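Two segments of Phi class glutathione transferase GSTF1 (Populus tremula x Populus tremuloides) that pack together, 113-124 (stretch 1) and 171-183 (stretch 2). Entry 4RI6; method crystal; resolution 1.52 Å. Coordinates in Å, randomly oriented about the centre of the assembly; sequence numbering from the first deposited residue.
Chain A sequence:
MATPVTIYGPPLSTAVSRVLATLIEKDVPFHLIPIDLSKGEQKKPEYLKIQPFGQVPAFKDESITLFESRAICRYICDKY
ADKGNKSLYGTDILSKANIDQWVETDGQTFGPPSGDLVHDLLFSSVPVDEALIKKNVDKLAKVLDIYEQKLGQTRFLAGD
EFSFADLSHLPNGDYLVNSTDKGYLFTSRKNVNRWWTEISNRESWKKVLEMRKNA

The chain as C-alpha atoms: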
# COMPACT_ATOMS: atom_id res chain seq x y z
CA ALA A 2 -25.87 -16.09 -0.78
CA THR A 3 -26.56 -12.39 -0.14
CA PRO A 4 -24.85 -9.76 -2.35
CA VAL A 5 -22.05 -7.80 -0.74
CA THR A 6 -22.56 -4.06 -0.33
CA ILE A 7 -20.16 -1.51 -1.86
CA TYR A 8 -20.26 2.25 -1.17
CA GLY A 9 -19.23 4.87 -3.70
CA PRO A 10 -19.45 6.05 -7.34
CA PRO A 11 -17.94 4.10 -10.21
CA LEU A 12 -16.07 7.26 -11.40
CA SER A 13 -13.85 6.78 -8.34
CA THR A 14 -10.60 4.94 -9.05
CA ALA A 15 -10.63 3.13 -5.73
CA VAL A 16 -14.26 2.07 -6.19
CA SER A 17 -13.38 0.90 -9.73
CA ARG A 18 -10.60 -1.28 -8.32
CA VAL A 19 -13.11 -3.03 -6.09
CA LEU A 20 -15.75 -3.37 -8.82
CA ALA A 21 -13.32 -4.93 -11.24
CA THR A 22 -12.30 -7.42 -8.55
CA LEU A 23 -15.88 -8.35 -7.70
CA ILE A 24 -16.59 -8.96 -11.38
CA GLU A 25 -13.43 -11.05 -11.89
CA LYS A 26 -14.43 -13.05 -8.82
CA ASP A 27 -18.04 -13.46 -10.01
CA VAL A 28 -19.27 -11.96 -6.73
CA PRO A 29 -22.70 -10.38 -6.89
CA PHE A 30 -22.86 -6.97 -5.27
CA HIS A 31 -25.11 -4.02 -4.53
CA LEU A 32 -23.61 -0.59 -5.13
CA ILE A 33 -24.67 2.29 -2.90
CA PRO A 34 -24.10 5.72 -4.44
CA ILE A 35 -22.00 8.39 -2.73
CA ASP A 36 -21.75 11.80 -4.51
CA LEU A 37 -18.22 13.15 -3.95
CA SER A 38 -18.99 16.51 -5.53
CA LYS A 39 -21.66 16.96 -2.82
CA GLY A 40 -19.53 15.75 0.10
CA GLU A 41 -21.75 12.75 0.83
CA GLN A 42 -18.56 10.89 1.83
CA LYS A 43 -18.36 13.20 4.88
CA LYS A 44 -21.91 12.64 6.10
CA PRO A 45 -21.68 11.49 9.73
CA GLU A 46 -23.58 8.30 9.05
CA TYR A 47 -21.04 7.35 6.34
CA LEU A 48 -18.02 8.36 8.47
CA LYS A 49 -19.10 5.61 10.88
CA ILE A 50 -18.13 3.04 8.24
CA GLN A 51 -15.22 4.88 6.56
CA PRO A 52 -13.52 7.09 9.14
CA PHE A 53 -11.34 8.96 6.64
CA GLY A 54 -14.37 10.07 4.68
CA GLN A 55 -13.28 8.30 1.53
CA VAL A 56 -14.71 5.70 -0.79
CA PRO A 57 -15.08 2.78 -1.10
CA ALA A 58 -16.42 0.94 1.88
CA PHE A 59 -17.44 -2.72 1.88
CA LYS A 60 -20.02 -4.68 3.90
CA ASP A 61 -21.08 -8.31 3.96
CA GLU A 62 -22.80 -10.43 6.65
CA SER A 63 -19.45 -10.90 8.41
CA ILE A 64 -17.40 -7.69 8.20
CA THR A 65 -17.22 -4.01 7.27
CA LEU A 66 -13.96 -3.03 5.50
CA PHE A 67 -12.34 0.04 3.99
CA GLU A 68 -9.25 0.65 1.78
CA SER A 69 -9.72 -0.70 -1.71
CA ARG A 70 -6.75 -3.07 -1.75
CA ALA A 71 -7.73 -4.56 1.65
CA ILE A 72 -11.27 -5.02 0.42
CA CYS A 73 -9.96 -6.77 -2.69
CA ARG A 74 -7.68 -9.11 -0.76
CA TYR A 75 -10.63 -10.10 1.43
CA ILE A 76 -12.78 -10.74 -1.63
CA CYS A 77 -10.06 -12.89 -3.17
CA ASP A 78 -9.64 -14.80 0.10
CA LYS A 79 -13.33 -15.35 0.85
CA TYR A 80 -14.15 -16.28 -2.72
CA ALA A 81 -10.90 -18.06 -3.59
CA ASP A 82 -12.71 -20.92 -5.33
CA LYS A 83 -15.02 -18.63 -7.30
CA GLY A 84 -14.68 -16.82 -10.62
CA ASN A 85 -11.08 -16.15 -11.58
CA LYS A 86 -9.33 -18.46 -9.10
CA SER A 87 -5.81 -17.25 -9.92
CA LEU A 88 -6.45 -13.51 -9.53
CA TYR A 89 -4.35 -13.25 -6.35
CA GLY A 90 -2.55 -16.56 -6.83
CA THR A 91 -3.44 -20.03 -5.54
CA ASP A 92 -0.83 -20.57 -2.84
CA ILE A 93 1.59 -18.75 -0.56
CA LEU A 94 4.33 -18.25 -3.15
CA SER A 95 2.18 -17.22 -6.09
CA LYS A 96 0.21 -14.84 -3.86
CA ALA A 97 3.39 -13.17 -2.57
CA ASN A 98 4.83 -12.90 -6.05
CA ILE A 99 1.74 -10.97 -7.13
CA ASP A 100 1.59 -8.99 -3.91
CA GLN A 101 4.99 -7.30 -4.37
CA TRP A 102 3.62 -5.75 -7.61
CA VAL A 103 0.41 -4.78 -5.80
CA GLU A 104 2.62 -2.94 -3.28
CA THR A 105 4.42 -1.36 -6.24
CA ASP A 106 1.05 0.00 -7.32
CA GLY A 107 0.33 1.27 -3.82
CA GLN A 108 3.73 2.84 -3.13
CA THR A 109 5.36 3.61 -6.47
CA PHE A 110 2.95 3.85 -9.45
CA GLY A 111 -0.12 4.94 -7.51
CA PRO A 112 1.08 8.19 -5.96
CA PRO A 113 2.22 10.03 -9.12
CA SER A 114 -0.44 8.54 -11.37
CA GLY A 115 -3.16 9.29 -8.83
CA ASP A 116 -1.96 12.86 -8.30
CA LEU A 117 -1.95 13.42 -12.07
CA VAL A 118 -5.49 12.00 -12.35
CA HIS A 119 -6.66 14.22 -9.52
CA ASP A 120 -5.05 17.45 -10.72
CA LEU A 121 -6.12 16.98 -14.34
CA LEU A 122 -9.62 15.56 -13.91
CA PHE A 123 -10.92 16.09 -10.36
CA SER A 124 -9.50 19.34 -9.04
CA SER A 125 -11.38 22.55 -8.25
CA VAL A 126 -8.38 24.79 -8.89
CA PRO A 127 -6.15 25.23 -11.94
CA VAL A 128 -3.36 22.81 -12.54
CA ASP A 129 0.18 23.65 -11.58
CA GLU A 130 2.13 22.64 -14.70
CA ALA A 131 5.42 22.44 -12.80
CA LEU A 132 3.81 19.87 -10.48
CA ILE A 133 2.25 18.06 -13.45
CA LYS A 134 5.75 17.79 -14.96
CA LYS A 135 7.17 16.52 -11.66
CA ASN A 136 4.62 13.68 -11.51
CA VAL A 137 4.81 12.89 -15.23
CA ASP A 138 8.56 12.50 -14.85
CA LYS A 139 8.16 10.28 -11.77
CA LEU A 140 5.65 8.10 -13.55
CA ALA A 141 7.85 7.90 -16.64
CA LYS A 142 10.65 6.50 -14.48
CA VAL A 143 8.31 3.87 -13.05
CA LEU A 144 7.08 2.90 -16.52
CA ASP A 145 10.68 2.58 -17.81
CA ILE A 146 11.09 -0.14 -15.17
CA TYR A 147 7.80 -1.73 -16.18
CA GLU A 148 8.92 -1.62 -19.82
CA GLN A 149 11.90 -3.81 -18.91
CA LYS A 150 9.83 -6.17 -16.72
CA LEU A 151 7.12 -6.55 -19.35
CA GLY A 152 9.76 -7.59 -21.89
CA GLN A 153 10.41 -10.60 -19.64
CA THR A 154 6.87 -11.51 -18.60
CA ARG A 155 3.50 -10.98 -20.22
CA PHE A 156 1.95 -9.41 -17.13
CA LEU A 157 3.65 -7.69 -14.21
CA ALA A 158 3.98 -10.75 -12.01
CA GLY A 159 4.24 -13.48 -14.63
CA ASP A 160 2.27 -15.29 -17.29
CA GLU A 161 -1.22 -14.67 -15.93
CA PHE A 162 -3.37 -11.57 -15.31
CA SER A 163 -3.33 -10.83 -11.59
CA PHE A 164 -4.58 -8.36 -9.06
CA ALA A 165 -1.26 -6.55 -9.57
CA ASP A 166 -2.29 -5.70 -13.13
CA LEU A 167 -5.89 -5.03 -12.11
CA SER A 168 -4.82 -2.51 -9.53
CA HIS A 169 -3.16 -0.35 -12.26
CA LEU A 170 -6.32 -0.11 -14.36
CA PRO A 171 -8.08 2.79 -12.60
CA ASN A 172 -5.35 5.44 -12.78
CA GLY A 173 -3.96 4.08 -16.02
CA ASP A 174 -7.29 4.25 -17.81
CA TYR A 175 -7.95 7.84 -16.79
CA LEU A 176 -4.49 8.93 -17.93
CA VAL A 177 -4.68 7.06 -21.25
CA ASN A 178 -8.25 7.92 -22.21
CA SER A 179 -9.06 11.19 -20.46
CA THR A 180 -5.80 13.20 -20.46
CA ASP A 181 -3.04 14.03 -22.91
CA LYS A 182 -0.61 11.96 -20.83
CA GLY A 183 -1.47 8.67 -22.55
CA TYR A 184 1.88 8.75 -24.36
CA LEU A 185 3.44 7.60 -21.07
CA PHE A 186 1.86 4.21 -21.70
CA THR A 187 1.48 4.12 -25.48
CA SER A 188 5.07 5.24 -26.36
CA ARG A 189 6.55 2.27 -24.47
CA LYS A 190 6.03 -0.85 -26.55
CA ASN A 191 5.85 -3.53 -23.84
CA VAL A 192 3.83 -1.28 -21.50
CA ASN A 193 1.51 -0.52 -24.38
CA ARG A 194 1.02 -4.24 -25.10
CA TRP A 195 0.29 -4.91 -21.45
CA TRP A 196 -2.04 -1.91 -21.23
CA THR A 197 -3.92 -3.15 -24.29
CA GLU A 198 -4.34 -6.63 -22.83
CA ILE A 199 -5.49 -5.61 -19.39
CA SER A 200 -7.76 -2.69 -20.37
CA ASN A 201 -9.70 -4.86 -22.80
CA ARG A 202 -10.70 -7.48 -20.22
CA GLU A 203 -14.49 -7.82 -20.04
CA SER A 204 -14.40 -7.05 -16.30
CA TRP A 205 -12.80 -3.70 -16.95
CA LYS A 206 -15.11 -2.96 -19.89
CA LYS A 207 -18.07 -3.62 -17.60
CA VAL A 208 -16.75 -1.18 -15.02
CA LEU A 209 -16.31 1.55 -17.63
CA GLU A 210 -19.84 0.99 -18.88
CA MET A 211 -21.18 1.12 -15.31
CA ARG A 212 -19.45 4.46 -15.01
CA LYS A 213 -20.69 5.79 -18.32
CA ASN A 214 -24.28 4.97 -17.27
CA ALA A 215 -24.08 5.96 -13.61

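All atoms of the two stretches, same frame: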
# COMPACT_ATOMS: atom_id res chain seq x y z
N PRO A 113 2.17 9.03 -8.05
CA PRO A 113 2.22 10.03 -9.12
C PRO A 113 1.08 9.91 -10.11
O PRO A 113 0.58 10.93 -10.58
CB PRO A 113 3.57 9.75 -9.81
CG PRO A 113 3.83 8.32 -9.49
CD PRO A 113 3.35 8.14 -8.09
N SER A 114 0.66 8.69 -10.43
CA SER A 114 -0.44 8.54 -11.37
C SER A 114 -1.73 9.08 -10.76
O SER A 114 -2.49 9.76 -11.43
CB SER A 114 -0.61 7.08 -11.81
OG SER A 114 -1.00 6.23 -10.74
N GLY A 115 -1.99 8.78 -9.50
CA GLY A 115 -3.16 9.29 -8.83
C GLY A 115 -3.17 10.81 -8.68
O GLY A 115 -4.22 11.44 -8.80
N ASP A 116 -2.02 11.40 -8.41
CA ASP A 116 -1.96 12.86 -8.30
C ASP A 116 -2.21 13.52 -9.66
O ASP A 116 -2.84 14.57 -9.72
CB ASP A 116 -0.61 13.31 -7.74
CG ASP A 116 -0.44 12.97 -6.29
OD1 ASP A 116 -1.43 12.59 -5.62
OD2 ASP A 116 0.71 13.08 -5.81
N LEU A 117 -1.66 12.93 -10.72
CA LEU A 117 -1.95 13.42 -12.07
C LEU A 117 -3.45 13.32 -12.37
O LEU A 117 -4.06 14.29 -12.84
CB LEU A 117 -1.14 12.64 -13.10
CG LEU A 117 0.34 12.97 -13.20
CD1 LEU A 117 1.04 11.91 -14.06
CD2 LEU A 117 0.53 14.37 -13.79
N VAL A 118 -4.05 12.17 -12.11
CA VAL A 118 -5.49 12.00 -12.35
C VAL A 118 -6.28 13.05 -11.58
O VAL A 118 -7.21 13.67 -12.13
CB VAL A 118 -5.96 10.58 -11.98
CG1 VAL A 118 -7.49 10.49 -11.97
CG2 VAL A 118 -5.38 9.58 -12.96
N HIS A 119 -5.92 13.26 -10.32
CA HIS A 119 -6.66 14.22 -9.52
C HIS A 119 -6.50 15.64 -10.06
O HIS A 119 -7.48 16.34 -10.25
CB HIS A 119 -6.23 14.18 -8.05
CG HIS A 119 -7.00 15.16 -7.24
ND1 HIS A 119 -6.52 16.42 -6.95
CD2 HIS A 119 -8.26 15.11 -6.76
CE1 HIS A 119 -7.43 17.08 -6.26
NE2 HIS A 119 -8.50 16.31 -6.14
N ASP A 120 -5.27 16.06 -10.33
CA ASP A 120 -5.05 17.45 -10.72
C ASP A 120 -5.64 17.76 -12.08
O ASP A 120 -6.11 18.87 -12.31
CB ASP A 120 -3.57 17.77 -10.70
CG ASP A 120 -3.01 17.82 -9.28
OD1 ASP A 120 -3.80 17.85 -8.31
OD2 ASP A 120 -1.77 17.82 -9.13
N LEU A 121 -5.63 16.77 -12.98
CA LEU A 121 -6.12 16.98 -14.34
C LEU A 121 -7.61 16.76 -14.54
O LEU A 121 -8.17 17.33 -15.47
CB LEU A 121 -5.37 16.07 -15.31
CG LEU A 121 -3.88 16.33 -15.44
CD1 LEU A 121 -3.23 15.20 -16.18
CD2 LEU A 121 -3.67 17.64 -16.16
N LEU A 122 -8.23 15.96 -13.69
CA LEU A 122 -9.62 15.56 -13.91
C LEU A 122 -10.59 15.81 -12.76
O LEU A 122 -11.81 15.82 -13.00
CB LEU A 122 -9.68 14.07 -14.25
CG LEU A 122 -8.92 13.71 -15.54
CD1 LEU A 122 -8.83 12.21 -15.68
CD2 LEU A 122 -9.58 14.33 -16.75
N PHE A 123 -10.07 15.98 -11.54
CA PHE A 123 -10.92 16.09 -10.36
C PHE A 123 -10.51 17.17 -9.39
O PHE A 123 -10.72 17.03 -8.20
CB PHE A 123 -10.95 14.76 -9.61
CG PHE A 123 -11.47 13.64 -10.43
CD1 PHE A 123 -12.84 13.53 -10.66
CD2 PHE A 123 -10.61 12.72 -11.00
CE1 PHE A 123 -13.33 12.51 -11.42
CE2 PHE A 123 -11.10 11.70 -11.78
CZ PHE A 123 -12.47 11.60 -11.99
N SER A 124 -9.92 18.25 -9.89
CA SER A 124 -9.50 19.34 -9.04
C SER A 124 -10.42 20.54 -9.21
O SER A 124 -10.96 20.74 -10.29
CB SER A 124 -8.07 19.74 -9.36
OG SER A 124 -7.64 20.74 -8.45
N PRO A 171 -7.31 1.54 -12.78
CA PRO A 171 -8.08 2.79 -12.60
C PRO A 171 -7.32 4.07 -12.95
O PRO A 171 -7.85 4.91 -13.68
CB PRO A 171 -8.48 2.75 -11.12
CG PRO A 171 -8.52 1.28 -10.80
CD PRO A 171 -7.38 0.69 -11.58
N ASN A 172 -6.09 4.23 -12.46
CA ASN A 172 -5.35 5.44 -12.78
C ASN A 172 -4.86 5.40 -14.22
O ASN A 172 -4.85 6.41 -14.91
CB ASN A 172 -4.19 5.67 -11.83
CG ASN A 172 -4.64 6.17 -10.48
OD1 ASN A 172 -5.75 6.67 -10.34
ND2 ASN A 172 -3.79 6.04 -9.49
N GLY A 173 -4.43 4.22 -14.66
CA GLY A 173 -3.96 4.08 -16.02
C GLY A 173 -5.01 4.48 -17.03
O GLY A 173 -4.74 5.21 -17.99
N ASP A 174 -6.25 4.04 -16.81
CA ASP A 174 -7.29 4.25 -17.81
C ASP A 174 -7.63 5.73 -17.89
O ASP A 174 -7.84 6.27 -18.97
CB ASP A 174 -8.54 3.41 -17.49
CG ASP A 174 -9.47 3.25 -18.71
OD1 ASP A 174 -10.19 4.20 -19.02
OD2 ASP A 174 -9.45 2.19 -19.38
N TYR A 175 -7.66 6.42 -16.74
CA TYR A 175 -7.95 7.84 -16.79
C TYR A 175 -6.83 8.59 -17.52
O TYR A 175 -7.11 9.49 -18.32
CB TYR A 175 -8.15 8.41 -15.39
CG TYR A 175 -9.58 8.39 -14.87
CD1 TYR A 175 -10.60 9.02 -15.56
CD2 TYR A 175 -9.89 7.77 -13.67
CE1 TYR A 175 -11.90 9.01 -15.06
CE2 TYR A 175 -11.18 7.75 -13.17
CZ TYR A 175 -12.18 8.38 -13.87
OH TYR A 175 -13.48 8.40 -13.40
N LEU A 176 -5.58 8.24 -17.25
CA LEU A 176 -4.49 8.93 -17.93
C LEU A 176 -4.52 8.66 -19.43
O LEU A 176 -4.39 9.58 -20.23
CB LEU A 176 -3.13 8.52 -17.34
CG LEU A 176 -2.93 9.03 -15.91
CD1 LEU A 176 -1.65 8.49 -15.32
CD2 LEU A 176 -2.95 10.58 -15.87
N VAL A 177 -4.72 7.40 -19.82
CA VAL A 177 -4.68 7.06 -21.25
C VAL A 177 -5.85 7.66 -22.02
O VAL A 177 -5.67 8.15 -23.14
CB VAL A 177 -4.65 5.52 -21.45
CG1 VAL A 177 -4.82 5.14 -22.90
CG2 VAL A 177 -3.33 4.96 -20.96
N ASN A 178 -7.04 7.63 -21.44
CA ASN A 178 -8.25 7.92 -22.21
C ASN A 178 -8.87 9.27 -21.93
O ASN A 178 -9.74 9.71 -22.69
CB ASN A 178 -9.29 6.84 -21.97
CG ASN A 178 -8.82 5.49 -22.43
OD1 ASN A 178 -8.77 4.54 -21.65
ND2 ASN A 178 -8.45 5.40 -23.70
N SER A 179 -8.44 9.93 -20.86
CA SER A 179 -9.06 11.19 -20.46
C SER A 179 -8.07 12.35 -20.26
O SER A 179 -8.48 13.44 -19.90
CB SER A 179 -9.88 10.98 -19.19
OG SER A 179 -10.94 10.06 -19.43
N THR A 180 -6.79 12.12 -20.53
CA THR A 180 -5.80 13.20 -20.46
C THR A 180 -4.91 13.14 -21.68
O THR A 180 -5.04 12.22 -22.49
CB THR A 180 -4.92 13.11 -19.21
OG1 THR A 180 -3.90 12.11 -19.40
CG2 THR A 180 -5.77 12.80 -17.99
N ASP A 181 -4.00 14.09 -21.81
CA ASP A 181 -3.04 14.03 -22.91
C ASP A 181 -1.72 13.40 -22.44
O ASP A 181 -0.68 13.57 -23.07
CB ASP A 181 -2.83 15.42 -23.52
CG ASP A 181 -2.11 16.39 -22.60
OD1 ASP A 181 -1.82 16.07 -21.43
OD2 ASP A 181 -1.85 17.53 -23.07
N LYS A 182 -1.79 12.63 -21.36
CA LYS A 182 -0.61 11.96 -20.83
C LYS A 182 -0.51 10.49 -21.26
O LYS A 182 0.35 9.75 -20.79
CB LYS A 182 -0.59 12.03 -19.29
CG LYS A 182 -0.72 13.44 -18.73
CD LYS A 182 0.29 14.40 -19.35
CE LYS A 182 0.13 15.77 -18.71
NZ LYS A 182 0.57 16.86 -19.59
N GLY A 183 -1.41 10.06 -22.13
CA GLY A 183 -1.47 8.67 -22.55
C GLY A 183 -0.19 8.18 -23.18
O GLY A 183 0.10 6.99 -23.10

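How does the contact begin on stretch 2? The two helices run in broadly the same direction, 48° apart, with axes approaching to 9.2 Å, and Asn172 sits where the backbones come closest, its CA 5.9 Å from the CA of Gly115. With no side chain at Gly115, the Asn172 amide can lie against that backbone. Asn172 ND2 gives a weak hydrogen bond to Ser114 OG (3.1 Å), the one hydrogen bond between the stretches. Gly115 N and Asn172 ND2 are 3.3 Å apart, but both are donors, so this is packing alone.

What does Tyr175 add? Tyr175 CB meets Val118 CG2 at 3.9 Å, and Tyr175 CD1 lies 3.7 Å from Leu122 CD1. Phe123, the first residue to leave helical geometry, points its CB sideways, yet its ring reaches back and sets its edge toward the face of Tyr175, with planes at 84° and centroids 5.4 Å apart. The buried tyrosine thus offers a broad apolar surface, while its OH is hydrogen-bonded elsewhere in the structure.

How does Leu176 reach stretch 1 when its CB points sideways? The m, t side chain of Leu176 carries its branched end inward: Leu176 CD1 lies 3.9 Å from Ser114 CB, Leu176 CD2 3.9 Å from Leu117 CB, and Leu176 CG 3.9 Å from Val118 CG2.

What closes the contact beyond Leu176? Leu122 CD2 rests 3.5 Å from Ser179 O, and Thr180 CG2 touches both Leu121 CD1 and Leu122 CD1 at 3.9 Å. Thr180 OG1 donates to Leu176 O (2.7 Å) and accepts from Lys182 N (2.9 Å), so its polar end is satisfied while its methyl packs. Lys182 lends its aliphatic part, Lys182 CG lying 4.0 Å from Leu121 CD1, while Lys182 NZ forms a salt bridge with Asp181 OD1 (3.1 Å). In all, 569 Å² is buried, summed over both sides.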